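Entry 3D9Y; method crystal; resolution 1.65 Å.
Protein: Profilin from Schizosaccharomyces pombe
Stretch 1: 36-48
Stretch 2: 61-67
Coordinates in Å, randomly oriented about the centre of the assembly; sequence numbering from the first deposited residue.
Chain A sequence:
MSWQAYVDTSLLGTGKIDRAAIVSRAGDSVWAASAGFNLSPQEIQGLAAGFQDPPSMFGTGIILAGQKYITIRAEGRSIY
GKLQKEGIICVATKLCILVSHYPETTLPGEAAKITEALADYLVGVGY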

# COMPACT_ATOMS: atom_id res chain seq x y z
N GLY A 36 -6.29 13.60 1.66
CA GLY A 36 -6.78 13.48 0.29
C GLY A 36 -6.87 12.03 -0.18
O GLY A 36 -7.63 11.71 -1.10
N PHE A 37 -6.10 11.16 0.46
CA PHE A 37 -5.89 9.80 0.01
C PHE A 37 -6.98 8.88 0.57
O PHE A 37 -6.75 8.02 1.45
CB PHE A 37 -4.47 9.35 0.41
CG PHE A 37 -3.94 8.19 -0.40
CD1 PHE A 37 -3.39 7.08 0.24
CD2 PHE A 37 -3.94 8.22 -1.78
CE1 PHE A 37 -2.89 6.01 -0.50
CE2 PHE A 37 -3.45 7.16 -2.53
CZ PHE A 37 -2.92 6.05 -1.88
N ASN A 38 -8.19 9.09 0.05
CA ASN A 38 -9.38 8.41 0.56
C ASN A 38 -9.65 7.07 -0.12
O ASN A 38 -10.01 7.03 -1.30
CB ASN A 38 -10.59 9.34 0.44
CG ASN A 38 -10.38 10.67 1.13
OD1 ASN A 38 -9.52 10.80 2.00
ND2 ASN A 38 -11.15 11.68 0.73
N LEU A 39 -9.46 5.99 0.63
CA LEU A 39 -9.74 4.63 0.14
C LEU A 39 -11.12 4.18 0.60
O LEU A 39 -11.44 4.22 1.78
CB LEU A 39 -8.69 3.65 0.66
CG LEU A 39 -7.22 4.04 0.52
CD1 LEU A 39 -6.36 2.89 1.00
CD2 LEU A 39 -6.87 4.41 -0.91
N SER A 40 -11.94 3.72 -0.35
CA SER A 40 -13.31 3.31 -0.05
C SER A 40 -13.38 1.88 0.50
O SER A 40 -12.47 1.09 0.26
CB SER A 40 -14.17 3.43 -1.30
OG SER A 40 -13.75 2.50 -2.29
N PRO A 41 -14.47 1.55 1.23
CA PRO A 41 -14.66 0.17 1.72
C PRO A 41 -14.51 -0.85 0.62
O PRO A 41 -13.88 -1.90 0.81
CB PRO A 41 -16.11 0.18 2.22
CG PRO A 41 -16.35 1.59 2.63
CD PRO A 41 -15.58 2.43 1.64
N GLN A 42 -15.07 -0.54 -0.54
CA GLN A 42 -15.05 -1.44 -1.68
C GLN A 42 -13.61 -1.64 -2.18
O GLN A 42 -13.21 -2.76 -2.50
CB GLN A 42 -15.95 -0.90 -2.79
CG GLN A 42 -17.47 -0.94 -2.47
CD GLN A 42 -17.99 0.25 -1.65
OE1 GLN A 42 -17.25 1.15 -1.26
NE2 GLN A 42 -19.30 0.25 -1.40
N GLU A 43 -12.85 -0.55 -2.21
CA GLU A 43 -11.44 -0.60 -2.61
C GLU A 43 -10.59 -1.46 -1.66
O GLU A 43 -9.83 -2.32 -2.11
CB GLU A 43 -10.85 0.81 -2.74
CG GLU A 43 -11.29 1.53 -4.02
CD GLU A 43 -10.90 3.00 -4.05
OE1 GLU A 43 -10.50 3.54 -3.00
OE2 GLU A 43 -11.00 3.61 -5.14
N ILE A 44 -10.72 -1.24 -0.35
CA ILE A 44 -9.93 -2.01 0.62
C ILE A 44 -10.36 -3.48 0.67
O ILE A 44 -9.52 -4.37 0.86
CB ILE A 44 -9.92 -1.37 2.04
CG1 ILE A 44 -11.30 -1.41 2.70
CG2 ILE A 44 -9.42 0.06 1.96
CD1 ILE A 44 -11.28 -1.02 4.17
N GLN A 45 -11.66 -3.74 0.50
CA GLN A 45 -12.17 -5.10 0.35
C GLN A 45 -11.55 -5.76 -0.88
O GLN A 45 -11.12 -6.92 -0.83
CB GLN A 45 -13.70 -5.12 0.29
CG GLN A 45 -14.36 -4.86 1.65
CD GLN A 45 -15.81 -4.43 1.58
OE1 GLN A 45 -16.52 -4.73 0.61
NE2 GLN A 45 -16.27 -3.72 2.62
N GLY A 46 -11.48 -5.01 -1.98
CA GLY A 46 -10.86 -5.49 -3.20
C GLY A 46 -9.38 -5.81 -3.04
O GLY A 46 -8.90 -6.86 -3.50
N LEU A 47 -8.65 -4.91 -2.40
CA LEU A 47 -7.21 -5.08 -2.21
C LEU A 47 -6.95 -6.26 -1.27
O LEU A 47 -6.06 -7.08 -1.53
CB LEU A 47 -6.59 -3.79 -1.66
CG LEU A 47 -5.08 -3.76 -1.45
CD1 LEU A 47 -4.33 -3.92 -2.76
CD2 LEU A 47 -4.65 -2.48 -0.75
N ALA A 48 -7.73 -6.35 -0.20
CA ALA A 48 -7.61 -7.46 0.75
C ALA A 48 -7.84 -8.81 0.06
O ALA A 48 -7.08 -9.75 0.27
CB ALA A 48 -8.56 -7.27 1.92
N GLY A 61 -6.05 -5.01 -12.28
CA GLY A 61 -5.28 -3.84 -11.88
C GLY A 61 -5.52 -3.56 -10.41
O GLY A 61 -6.22 -4.31 -9.73
N ILE A 62 -4.94 -2.47 -9.93
CA ILE A 62 -5.05 -2.07 -8.54
C ILE A 62 -5.82 -0.76 -8.48
O ILE A 62 -5.34 0.25 -8.99
CB ILE A 62 -3.65 -1.88 -7.91
CG1 ILE A 62 -2.78 -3.13 -8.10
CG2 ILE A 62 -3.78 -1.53 -6.43
CD1 ILE A 62 -1.30 -2.84 -8.18
N ILE A 63 -7.01 -0.77 -7.89
CA ILE A 63 -7.86 0.42 -7.84
C ILE A 63 -7.86 1.00 -6.43
O ILE A 63 -8.39 0.38 -5.50
CB ILE A 63 -9.32 0.12 -8.27
CG1 ILE A 63 -9.33 -0.59 -9.64
CG2 ILE A 63 -10.12 1.42 -8.33
CD1 ILE A 63 -10.69 -0.68 -10.31
N LEU A 64 -7.26 2.18 -6.27
CA LEU A 64 -7.21 2.86 -4.97
C LEU A 64 -7.32 4.38 -5.16
O LEU A 64 -6.74 4.95 -6.09
CB LEU A 64 -5.91 2.53 -4.23
CG LEU A 64 -5.61 1.05 -3.95
CD1 LEU A 64 -4.14 0.83 -3.73
CD2 LEU A 64 -6.41 0.54 -2.77
N ALA A 65 -8.08 5.02 -4.27
CA ALA A 65 -8.35 6.46 -4.36
C ALA A 65 -8.83 6.85 -5.76
O ALA A 65 -8.37 7.83 -6.34
CB ALA A 65 -7.10 7.26 -3.97
N GLY A 66 -9.75 6.06 -6.30
CA GLY A 66 -10.38 6.37 -7.58
C GLY A 66 -9.45 6.27 -8.78
O GLY A 66 -9.78 6.78 -9.85
N GLN A 67 -8.32 5.60 -8.61
CA GLN A 67 -7.30 5.49 -9.65
C GLN A 67 -6.97 4.03 -9.91
O GLN A 67 -6.84 3.26 -8.96
CB GLN A 67 -6.03 6.20 -9.18
CG GLN A 67 -5.02 6.48 -10.27
CD GLN A 67 -5.20 7.84 -10.91
OE1 GLN A 67 -4.23 8.55 -11.15
NE2 GLN A 67 -6.45 8.21 -11.18
O HOH W 1 -9.13 -2.14 -4.69

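Contact between the loop and helix of residues 36-48 and the strand and turn of residues 61-67 in profilin. Helix 41-48 runs nearly antiparallel to strand 62-64, at 150° with a closest axial approach of 8.0 Å, so that Leu47 lies near the start of the strand and Glu43 near its end. Gly61, with positive phi, follows a helix and leads into the strand without touching the other stretch. Ile62 makes a loose apolar contact, its CG2 lying 4.4 Å from CD1 of Leu47. At Ile63, one water donates to both Ile63 O and Glu43 O, at 2.7 Å each, and so bridges strand and helix, since two carbonyl oxygens, both acceptors, cannot bond to each other. Leu64 is buried and packs against two leucines, with its CD2 4.0 Å from CD2 of Leu47 and its CB 3.9 Å from CD2 of Leu39. It also opens a type I' turn to Gln67, closed by the bonds Leu64 N to Gln67 O (2.9 Å) and Gln67 N to Leu64 O (3.0 Å). The turn presents successive amides to the carboxylate of Glu43: Ala65 N donates to Glu43 OE1 at 3.1 Å, with a bent angle of 137°, and Gly66 N donates to Glu43 OE2 at 3.0 Å, nearly straight at 165°. Glu43 OE1 also accepts from Ser40 N (3.0 Å), while Ser40 OG caps the helix by accepting from Glu43 N (3.2 Å); the carboxylate thus ties the turn to the helix start. Ala65 CB rests 3.9 Å from Phe37 CE2 and 4.2 Å from Leu39 CD2, and Ala65 CA makes a CA-H...O contact with Asn38 O at 3.5 Å. Gly66 has positive phi, which favours glycine. Gln67 completes the turn and makes no contact with the other stretch.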